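Long-range contacts in phage-related protein (Bordetella bronchiseptica RB50, PDB 3BJQ), which probably serves as a major capsid protein, many copies of which would assemble into the shell of a phage-like particle: residues H20-Q26 with V112-R117; L87-R93 with K285-V291; T28-L34 with E221-A227. All blocks are in the same frame, centred on the assembly; numbering follows the deposited sequence.

Contact 1 of 3, residues H20-Q26 with V112-R117; sequences HARGYRQ and VNTVLR. With PG4 (tetraethylene glycol), chain V.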
loop_
_atom_site.group_PDB
_atom_site.type_symbol
_atom_site.label_atom_id
_atom_site.label_comp_id
_atom_site.label_asym_id
_atom_site.label_seq_id
_atom_site.Cartn_x
_atom_site.Cartn_y
_atom_site.Cartn_z
ATOM N N HIS E 20 15.543 14.487 10.797
ATOM C CA HIS E 20 16.988 14.429 10.546
ATOM C C HIS E 20 17.827 14.849 11.774
ATOM O O HIS E 20 18.784 14.160 12.115
ATOM C CB HIS E 20 17.357 15.260 9.325
ATOM C CG HIS E 20 18.830 15.393 9.116
ATOM N ND1 HIS E 20 19.561 14.478 8.389
ATOM C CD2 HIS E 20 19.718 16.317 9.564
ATOM C CE1 HIS E 20 20.834 14.844 8.384
ATOM N NE2 HIS E 20 20.957 15.954 9.091
ATOM N N ALA E 21 17.464 15.955 12.433
ATOM C CA ALA E 21 18.166 16.430 13.633
ATOM C C ALA E 21 18.151 15.398 14.756
ATOM O O ALA E 21 19.125 15.303 15.501
ATOM C CB ALA E 21 17.574 17.761 14.171
ATOM N N ARG E 22 17.042 14.668 14.902
ATOM C CA ARG E 22 16.926 13.641 15.954
ATOM C C ARG E 22 17.817 12.433 15.734
ATOM O O ARG E 22 18.129 11.737 16.677
ATOM C CB ARG E 22 15.494 13.138 16.089
ATOM C CG ARG E 22 14.538 14.173 16.537
ATOM C CD ARG E 22 13.220 13.548 16.839
ATOM N NE ARG E 22 12.269 14.552 17.302
ATOM C CZ ARG E 22 11.458 15.246 16.514
ATOM N NH1 ARG E 22 11.466 15.048 15.199
ATOM N NH2 ARG E 22 10.624 16.139 17.044
ATOM N N GLY E 23 18.202 12.195 14.491
ATOM C CA GLY E 23 19.132 11.123 14.145
ATOM C C GLY E 23 20.598 11.516 14.150
ATOM O O GLY E 23 21.456 10.666 13.883
ATOM N N TYR E 24 20.893 12.792 14.471
ATOM C CA TYR E 24 22.265 13.314 14.511
ATOM C C TYR E 24 23.059 12.642 15.619
ATOM O O TYR E 24 22.613 12.624 16.753
ATOM C CB TYR E 24 22.254 14.827 14.763
ATOM C CG TYR E 24 23.619 15.511 14.776
ATOM C CD1 TYR E 24 24.152 16.046 13.615
ATOM C CD2 TYR E 24 24.343 15.668 15.951
ATOM C CE1 TYR E 24 25.390 16.671 13.612
ATOM C CE2 TYR E 24 25.598 16.294 15.956
ATOM C CZ TYR E 24 26.112 16.777 14.773
ATOM O OH TYR E 24 27.319 17.412 14.737
ATOM N N ARG E 25 24.220 12.094 15.267
ATOM C CA ARG E 25 25.101 11.391 16.190
ATOM C C ARG E 25 26.518 11.946 16.117
ATOM O O ARG E 25 26.977 12.379 15.075
ATOM C CB ARG E 25 25.161 9.895 15.840
ATOM C CG ARG E 25 23.809 9.195 15.807
ATOM C CD ARG E 25 23.248 9.034 17.211
ATOM N NE ARG E 25 21.968 8.324 17.191
ATOM C CZ ARG E 25 20.763 8.888 17.248
ATOM N NH1 ARG E 25 20.605 10.207 17.353
ATOM N NH2 ARG E 25 19.691 8.109 17.211
ATOM N N GLN E 26 27.191 11.959 17.261
ATOM C CA GLN E 26 28.594 12.321 17.366
ATOM C C GLN E 26 29.205 11.220 18.224
ATOM O O GLN E 26 29.213 11.302 19.441
ATOM C CB GLN E 26 28.741 13.690 18.036
ATOM C CG GLN E 26 28.624 14.873 17.107
ATOM C CD GLN E 26 29.888 15.161 16.325
ATOM O OE1 GLN E 26 30.932 14.577 16.569
ATOM N NE2 GLN E 26 29.800 16.082 15.390
ATOM N N VAL E 112 21.915 22.522 9.164
ATOM C CA VAL E 112 21.447 22.173 10.512
ATOM C C VAL E 112 22.514 21.427 11.312
ATOM O O VAL E 112 22.681 21.673 12.518
ATOM C CB VAL E 112 20.130 21.361 10.450
ATOM C CG1 VAL E 112 19.855 20.647 11.777
ATOM C CG2 VAL E 112 18.969 22.289 10.061
ATOM N N ASN E 113 23.215 20.512 10.644
ATOM C CA ASN E 113 24.326 19.793 11.239
ATOM C C ASN E 113 25.342 20.717 11.898
ATOM O O ASN E 113 25.873 20.406 12.949
ATOM C CB ASN E 113 25.040 18.953 10.171
ATOM C CG ASN E 113 24.275 17.686 9.805
ATOM O OD1 ASN E 113 23.341 17.271 10.492
ATOM N ND2 ASN E 113 24.658 17.095 8.708
ATOM N N THR E 114 25.647 21.815 11.231
ATOM C CA THR E 114 26.582 22.796 11.716
ATOM C C THR E 114 26.226 23.281 13.106
ATOM O O THR E 114 27.070 23.242 14.031
ATOM C CB THR E 114 26.619 23.967 10.732
ATOM O OG1 THR E 114 27.136 23.468 9.490
ATOM C CG2 THR E 114 27.466 25.143 11.241
ATOM N N VAL E 115 24.973 23.688 13.274
ATOM C CA VAL E 115 24.511 24.181 14.577
ATOM C C VAL E 115 24.358 23.056 15.618
ATOM O O VAL E 115 24.627 23.265 16.805
ATOM C CB VAL E 115 23.228 25.040 14.434
ATOM C CG1 VAL E 115 23.494 26.173 13.479
ATOM C CG2 VAL E 115 22.073 24.213 13.959
ATOM N N LEU E 116 23.983 21.855 15.182
ATOM C CA LEU E 116 23.875 20.740 16.093
ATOM C C LEU E 116 25.250 20.390 16.667
ATOM O O LEU E 116 25.347 19.983 17.822
ATOM C CB LEU E 116 23.218 19.521 15.415
ATOM C CG LEU E 116 21.719 19.654 15.095
ATOM C CD1 LEU E 116 21.185 18.421 14.397
ATOM C CD2 LEU E 116 20.950 19.900 16.402
ATOM N N ARG E 117 26.302 20.534 15.869
ATOM C CA ARG E 117 27.655 20.220 16.367
ATOM C C ARG E 117 28.105 21.181 17.441
ATOM O O ARG E 117 28.777 20.792 18.393
ATOM C CB ARG E 117 28.714 20.227 15.278
ATOM C CG ARG E 117 30.038 19.684 15.873
ATOM C CD ARG E 117 31.199 19.894 15.020
ATOM N NE ARG E 117 32.431 19.293 15.553
ATOM C CZ ARG E 117 33.382 19.933 16.231
ATOM N NH1 ARG E 117 33.250 21.191 16.598
ATOM N NH2 ARG E 117 34.470 19.267 16.588
HETATM O O1 PG4 V . 32.092 17.083 14.146
HETATM C C1 PG4 V . 32.920 15.936 13.924
HETATM C C2 PG4 V . 34.228 15.952 14.694
HETATM O O2 PG4 V . 33.994 16.360 16.043
HETATM C C3 PG4 V . 34.492 15.459 17.035
HETATM C C4 PG4 V . 34.550 16.214 18.350
HETATM O O3 PG4 V . 35.749 16.965 18.323
HETATM C C5 PG4 V . 35.874 17.918 19.379
HETATM C C6 PG4 V . 37.333 18.322 19.540
HETATM O O4 PG4 V . 38.334 17.274 19.527
HETATM C C7 PG4 V . 37.978 15.882 19.726
HETATM C C8 PG4 V . 38.009 14.981 18.479
HETATM O O5 PG4 V . 39.145 14.093 18.474
HETATM O O HOH W 1 28.120 18.017 12.369
#
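Leu116 is the bump of this contact, and its hollow lies between Ala21 and Tyr24. Leu116 CB sits almost exactly over the middle of the Tyr24 ring, 3.8 Å from the centroid and 1° off the ring normal. This is a CH-pi contact. Further out, Leu116 CD1 comes within 3.7 Å of Ala21 CB and 3.8 Å of Tyr24 CB. The small Ala21 side chain leaves room for that tip and also meets Val112, with Ala21 CB 4.4 Å from Val112 CG1. Asn113 fills the next space, between the edges of two rings. Asn113 OD1 accepts a hydrogen bond from His20 NE2 at 3.1 Å and lies 3.5 Å from Tyr24 CD1. The end of helix 15-22 and the following loop pack against the long helix 105-131, which is consistent with the spine helix of HK97-type capsid proteins. At the far end of the ring, Tyr24 OH rests 3.2 Å from Arg117 CB and accepts a hydrogen bond from Gln26 NE2 at 2.9 Å. Beyond it, tetraethylene glycol, probably from the crystallisation liquor, bridges Gln26 and Arg117. The glycol atom O1 lies 2.8 Å from Gln26 NE2 and 2.6 Å from Arg117 NE. Arg117 also reaches a second subunit, where it bonds to Asn59 and makes a cation-pi contact with Tyr58 of that subunit.

Contact 2 of 3, residues L87-R93 with K285-V291; sequences LEAKVPR and KSWIYGV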
loop_
_atom_site.group_PDB
_atom_site.type_symbol
_atom_site.label_atom_id
_atom_site.label_comp_id
_atom_site.label_asym_id
_atom_site.label_seq_id
_atom_site.Cartn_x
_atom_site.Cartn_y
_atom_site.Cartn_z
ATOM N N LEU E 87 19.802 28.438 17.930
ATOM C CA LEU E 87 20.752 28.989 16.977
ATOM C C LEU E 87 20.019 29.058 15.642
ATOM O O LEU E 87 18.830 28.734 15.574
ATOM C CB LEU E 87 21.989 28.083 16.904
ATOM C CG LEU E 87 22.841 27.957 18.173
ATOM C CD1 LEU E 87 23.930 26.898 18.036
ATOM C CD2 LEU E 87 23.471 29.298 18.515
ATOM N N GLU E 88 20.705 29.517 14.606
ATOM C CA GLU E 88 20.119 29.658 13.281
ATOM C C GLU E 88 21.052 29.060 12.232
ATOM O O GLU E 88 22.130 29.611 11.950
ATOM C CB GLU E 88 19.831 31.138 12.956
ATOM C CG GLU E 88 18.473 31.654 13.482
ATOM C CD GLU E 88 18.238 33.116 13.197
ATOM O OE1 GLU E 88 19.212 33.818 12.865
ATOM O OE2 GLU E 88 17.079 33.567 13.301
ATOM N N ALA E 89 20.624 27.932 11.667
ATOM C CA ALA E 89 21.295 27.312 10.538
ATOM C C ALA E 89 21.111 28.218 9.312
ATOM O O ALA E 89 20.074 28.849 9.164
ATOM C CB ALA E 89 20.691 25.961 10.287
ATOM N N LYS E 90 22.085 28.225 8.412
ATOM C CA LYS E 90 22.118 29.163 7.295
ATOM C C LYS E 90 22.524 28.449 6.024
ATOM O O LYS E 90 23.506 27.719 6.013
ATOM C CB LYS E 90 23.143 30.263 7.625
ATOM C CG LYS E 90 23.410 31.290 6.589
ATOM C CD LYS E 90 24.216 32.476 7.171
ATOM C CE LYS E 90 25.569 32.040 7.744
ATOM N NZ LYS E 90 26.398 31.314 6.721
ATOM N N VAL E 91 21.740 28.650 4.970
ATOM C CA VAL E 91 22.104 28.168 3.652
ATOM C C VAL E 91 22.338 29.377 2.778
ATOM O O VAL E 91 21.377 30.038 2.379
ATOM C CB VAL E 91 21.017 27.244 3.028
ATOM C CG1 VAL E 91 21.377 26.939 1.594
ATOM C CG2 VAL E 91 20.903 25.969 3.796
ATOM N N PRO E 92 23.614 29.686 2.481
ATOM C CA PRO E 92 23.922 30.845 1.673
ATOM C C PRO E 92 23.508 30.659 0.220
ATOM O O PRO E 92 23.549 29.539 -0.309
ATOM C CB PRO E 92 25.457 30.980 1.801
ATOM C CG PRO E 92 25.956 29.710 2.200
ATOM C CD PRO E 92 24.831 28.950 2.868
ATOM N N ARG E 93 23.141 31.754 -0.436
ATOM C CA ARG E 93 22.667 31.657 -1.815
ATOM C C ARG E 93 23.740 31.147 -2.787
ATOM O O ARG E 93 23.392 30.527 -3.795
ATOM C CB ARG E 93 22.120 32.989 -2.310
ATOM C CG ARG E 93 23.128 34.062 -2.303
ATOM C CD ARG E 93 22.632 35.253 -2.990
ATOM N NE ARG E 93 23.646 36.286 -2.974
ATOM C CZ ARG E 93 23.527 37.440 -3.610
ATOM N NH1 ARG E 93 22.427 37.700 -4.307
ATOM N NH2 ARG E 93 24.504 38.330 -3.554
ATOM N N LYS E 285 21.630 37.291 2.663
ATOM C CA LYS E 285 21.474 36.578 1.387
ATOM C C LYS E 285 21.549 35.074 1.628
ATOM O O LYS E 285 22.299 34.338 0.985
ATOM C CB LYS E 285 22.519 37.068 0.375
ATOM C CG LYS E 285 22.273 38.545 -0.051
ATOM C CD LYS E 285 21.147 38.624 -1.075
ATOM C CE LYS E 285 20.558 40.038 -1.273
ATOM N NZ LYS E 285 21.495 41.100 -0.906
ATOM N N SER E 286 20.749 34.640 2.591
ATOM C CA SER E 286 20.729 33.285 3.054
ATOM C C SER E 286 19.325 32.873 3.487
ATOM O O SER E 286 18.523 33.714 3.896
ATOM C CB SER E 286 21.647 33.146 4.276
ATOM O OG SER E 286 23.014 33.267 3.942
ATOM N N TRP E 287 19.029 31.583 3.371
ATOM C CA TRP E 287 17.839 30.996 3.972
ATOM C C TRP E 287 18.231 30.549 5.371
ATOM O O TRP E 287 19.260 29.926 5.533
ATOM C CB TRP E 287 17.318 29.798 3.179
ATOM C CG TRP E 287 16.685 30.195 1.921
ATOM C CD1 TRP E 287 17.298 30.336 0.716
ATOM C CD2 TRP E 287 15.306 30.520 1.714
ATOM N NE1 TRP E 287 16.385 30.718 -0.237
ATOM C CE2 TRP E 287 15.152 30.828 0.346
ATOM C CE3 TRP E 287 14.178 30.546 2.542
ATOM C CZ2 TRP E 287 13.932 31.202 -0.203
ATOM C CZ3 TRP E 287 12.954 30.889 1.988
ATOM C CH2 TRP E 287 12.844 31.234 0.628
ATOM N N ILE E 288 17.382 30.852 6.357
ATOM C CA ILE E 288 17.685 30.651 7.769
ATOM C C ILE E 288 16.712 29.670 8.429
ATOM O O ILE E 288 15.498 29.884 8.412
ATOM C CB ILE E 288 17.597 32.001 8.552
ATOM C CG1 ILE E 288 18.510 33.045 7.930
ATOM C CG2 ILE E 288 17.964 31.844 10.023
ATOM C CD1 ILE E 288 19.943 32.695 7.981
ATOM N N TYR E 289 17.252 28.607 9.020
ATOM C CA TYR E 289 16.444 27.633 9.782
ATOM C C TYR E 289 16.744 27.768 11.260
ATOM O O TYR E 289 17.875 27.534 11.693
ATOM C CB TYR E 289 16.749 26.202 9.395
ATOM C CG TYR E 289 16.629 25.870 7.947
ATOM C CD1 TYR E 289 17.619 26.255 7.053
ATOM C CD2 TYR E 289 15.581 25.080 7.474
ATOM C CE1 TYR E 289 17.548 25.930 5.727
ATOM C CE2 TYR E 289 15.517 24.725 6.145
ATOM C CZ TYR E 289 16.512 25.157 5.273
ATOM O OH TYR E 289 16.466 24.838 3.939
ATOM N N GLY E 290 15.724 28.103 12.036
ATOM C CA GLY E 290 15.853 28.167 13.466
ATOM C C GLY E 290 15.964 26.742 13.966
ATOM O O GLY E 290 15.183 25.884 13.566
ATOM N N VAL E 291 16.950 26.496 14.814
ATOM C CA VAL E 291 17.197 25.162 15.383
ATOM C C VAL E 291 17.206 25.286 16.923
ATOM O O VAL E 291 17.917 26.113 17.499
ATOM C CB VAL E 291 18.528 24.590 14.917
ATOM C CG1 VAL E 291 18.716 23.167 15.484
ATOM C CG2 VAL E 291 18.588 24.600 13.401
#
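Strands 87-92 and 286-291 pair antiparallel, with their axes 4.4 Å apart at closest approach and 150° between their directions. Leu87-Val291, Ala89-Tyr289 and Val91-Trp287 are hydrogen-bonded pairs. Each has both backbone bonds, such as Val91 N to Trp287 O at 2.8 Å and Trp287 N to Val91 O at 3.0 Å. The pairing runs on past the strand ends, where Arg93 N donates to Lys285 O at 3.1 Å. Lys285 and Ser286 both face Asp281, which makes a G1 beta bulge.

Leu87, Ala89, Val91, Trp287, Tyr289 and Val291 share one face of the sheet. There Ala89 CB lies 4.0 Å from both Tyr289 CB and Val291 CG2, and Val91 CG2 meets the ring edge of Tyr289 at CE1, 3.9 Å away. Glu88, Lys90 and Ile288 are on the other face. Glu88 bonds to Tyr279 and forms a salt bridge with Arg70 of a second subunit; Lys90 forms one with Asp72 of that subunit.

Strand 274-281 pairs with the other edge of this part of strand 286-299, so residues 286-291 lie between strands 87-92 and 274-281, both antiparallel to them. Helix 105-131 packs on the apolar face through Ser111, Val115 and Met119.

Contact 3 of 3, residues T28-L34 with E221-A227; sequences TLIGKKL and EIVVGTA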
loop_
_atom_site.group_PDB
_atom_site.type_symbol
_atom_site.label_atom_id
_atom_site.label_comp_id
_atom_site.label_asym_id
_atom_site.label_seq_id
_atom_site.Cartn_x
_atom_site.Cartn_y
_atom_site.Cartn_z
ATOM N N THR E 28 32.193 10.166 18.963
ATOM C CA THR E 28 33.348 10.366 19.830
ATOM C C THR E 28 33.037 11.263 21.052
ATOM O O THR E 28 33.897 11.413 21.939
ATOM C CB THR E 28 34.583 10.896 19.066
ATOM O OG1 THR E 28 34.415 12.283 18.742
ATOM C CG2 THR E 28 34.844 10.053 17.823
ATOM N N LEU E 29 31.839 11.866 21.079
ATOM C CA LEU E 29 31.397 12.626 22.246
ATOM C C LEU E 29 30.683 11.643 23.177
ATOM O O LEU E 29 29.856 10.860 22.733
ATOM C CB LEU E 29 30.493 13.787 21.852
ATOM C CG LEU E 29 31.088 14.807 20.875
ATOM C CD1 LEU E 29 30.110 15.924 20.688
ATOM C CD2 LEU E 29 32.400 15.354 21.349
ATOM N N ILE E 30 31.015 11.682 24.467
ATOM C CA ILE E 30 30.538 10.668 25.399
ATOM C C ILE E 30 29.636 11.212 26.518
ATOM O O ILE E 30 29.181 10.443 27.352
ATOM C CB ILE E 30 31.726 9.858 25.981
ATOM C CG1 ILE E 30 32.703 10.778 26.726
ATOM C CG2 ILE E 30 32.458 9.106 24.846
ATOM C CD1 ILE E 30 33.478 10.125 27.830
ATOM N N GLY E 31 29.333 12.514 26.504
ATOM C CA GLY E 31 28.496 13.132 27.542
ATOM C C GLY E 31 27.158 12.456 27.767
ATOM O O GLY E 31 26.736 12.248 28.906
ATOM N N LYS E 32 26.511 12.064 26.687
ATOM C CA LYS E 32 25.216 11.362 26.760
ATOM C C LYS E 32 25.341 9.943 27.302
ATOM O O LYS E 32 24.343 9.311 27.632
ATOM C CB LYS E 32 24.541 11.365 25.390
ATOM C CG LYS E 32 24.292 12.755 24.861
ATOM C CD LYS E 32 23.759 12.792 23.429
ATOM C CE LYS E 32 23.140 14.162 23.135
ATOM N NZ LYS E 32 22.521 14.297 21.767
ATOM N N LYS E 33 26.571 9.448 27.428
ATOM C CA LYS E 33 26.796 8.120 28.021
ATOM C C LYS E 33 26.787 8.192 29.544
ATOM O O LYS E 33 26.630 7.171 30.211
ATOM C CB LYS E 33 28.122 7.539 27.545
ATOM C CG LYS E 33 28.159 7.159 26.048
ATOM C CD LYS E 33 27.399 5.892 25.790
ATOM C CE LYS E 33 27.349 5.590 24.301
ATOM N NZ LYS E 33 27.391 4.110 24.008
ATOM N N LEU E 34 27.004 9.388 30.080
ATOM C CA LEU E 34 26.924 9.659 31.513
ATOM C C LEU E 34 25.580 10.306 31.855
ATOM O O LEU E 34 25.040 10.070 32.930
ATOM C CB LEU E 34 28.047 10.605 31.961
ATOM C CG LEU E 34 29.472 10.048 32.051
ATOM C CD1 LEU E 34 30.054 9.809 30.660
ATOM C CD2 LEU E 34 30.337 11.000 32.853
ATOM N N GLU E 221 30.702 -1.129 30.001
ATOM C CA GLU E 221 31.100 -0.259 28.924
ATOM C C GLU E 221 32.148 0.733 29.398
ATOM O O GLU E 221 32.012 1.319 30.467
ATOM C CB GLU E 221 29.869 0.472 28.408
ATOM C CG GLU E 221 30.136 1.368 27.197
ATOM C CD GLU E 221 28.863 1.779 26.482
ATOM O OE1 GLU E 221 27.764 1.569 27.045
ATOM O OE2 GLU E 221 28.972 2.323 25.359
ATOM N N ILE E 222 33.198 0.892 28.598
ATOM C CA ILE E 222 34.238 1.883 28.847
ATOM C C ILE E 222 34.101 2.915 27.751
ATOM O O ILE E 222 34.059 2.551 26.574
ATOM C CB ILE E 222 35.668 1.251 28.806
ATOM C CG1 ILE E 222 35.828 0.240 29.934
ATOM C CG2 ILE E 222 36.785 2.364 28.875
ATOM C CD1 ILE E 222 37.245 -0.372 30.067
ATOM N N VAL E 223 33.994 4.186 28.130
ATOM C CA VAL E 223 33.931 5.287 27.173
ATOM C C VAL E 223 35.169 6.158 27.377
ATOM O O VAL E 223 35.645 6.306 28.501
ATOM C CB VAL E 223 32.589 6.058 27.277
ATOM C CG1 VAL E 223 31.417 5.104 27.009
ATOM C CG2 VAL E 223 32.424 6.746 28.617
ATOM N N VAL E 224 35.733 6.667 26.278
ATOM C CA VAL E 224 36.943 7.463 26.333
ATOM C C VAL E 224 36.652 8.938 26.064
ATOM O O VAL E 224 36.068 9.280 25.038
ATOM C CB VAL E 224 37.986 6.989 25.314
ATOM C CG1 VAL E 224 39.295 7.773 25.514
ATOM C CG2 VAL E 224 38.217 5.457 25.454
ATOM N N GLY E 225 37.109 9.795 26.980
ATOM C CA GLY E 225 36.932 11.239 26.870
ATOM C C GLY E 225 38.005 11.858 26.032
ATOM O O GLY E 225 39.040 12.238 26.554
ATOM N N THR E 226 37.724 11.997 24.735
ATOM C CA THR E 226 38.706 12.454 23.748
ATOM C C THR E 226 38.572 13.943 23.349
ATOM O O THR E 226 39.542 14.536 22.886
ATOM C CB THR E 226 38.652 11.588 22.484
ATOM O OG1 THR E 226 37.318 11.572 21.978
ATOM C CG2 THR E 226 39.091 10.121 22.778
ATOM N N ALA E 227 37.384 14.530 23.531
ATOM C CA ALA E 227 37.105 15.885 23.036
ATOM C C ALA E 227 38.084 16.876 23.626
ATOM O O ALA E 227 38.504 16.740 24.764
ATOM C CB ALA E 227 35.649 16.311 23.321
HETATM O O HOH W 2 34.762 13.071 24.143
HETATM O O HOH W 3 35.985 13.665 20.559
HETATM O O HOH W 4 35.299 9.068 22.564
#
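A salt bridge joins Lys33 NZ to Glu221 OE2 at 2.7 Å. At the other end of the contact, three waters link Thr28 to Val224, Thr226 and Ala227. One receives a bond from Ala227 N at 3.1 Å and donates to Thr28 O at 2.9 Å. Another donates to Thr28 O at 2.8 Å and to Val224 O at 2.6 Å. A third joins Thr28 OG1, at 2.8 Å, to Thr226 OG1, at 2.9 Å. Strand 221-230 belongs to a six-stranded mixed sheet, probably the central sheet of the A domain in an HK97-like capsid fold. Segment 28-34 packs on one face of it, while Ile222 and Val224 turn to helix 210-217 on the other. Ile30 makes the main apolar contact: Ile30 CD1 lies 3.6 Å from Val223 CG2 and 3.7 Å from Gly225 N. Leu34 CD1 touches Val223 CG2 more loosely, at 4.4 Å. Leu29 CD2 meets Ala227 CB at 3.9 Å, and Met181 and Trp241 also pack on Ile30.

In the fold
Along the chain the segments come in the order 20-26, 28-34, 87-93, 112-117, 221-227, 285-291, so the contacts interlock. Helix 105-131 supplies one side of contact 1, packs on the strands of contact 2, and bonds through Glu124 to Ile30 and Gly31 in contact 3. Contacts 1 and 2 touch, with Val115 CG2 3.6 Å from Val291 CG2 and centres about 15 Å apart; both meet the second subunit. The centres of contacts 1 and 3 are about 17 Å apart, those of 2 and 3 about 30 Å. The strands of contact 2 and strand 221-230 belong to separate sheets. The long helix ties the two regions together, consistent with a capsid subunit.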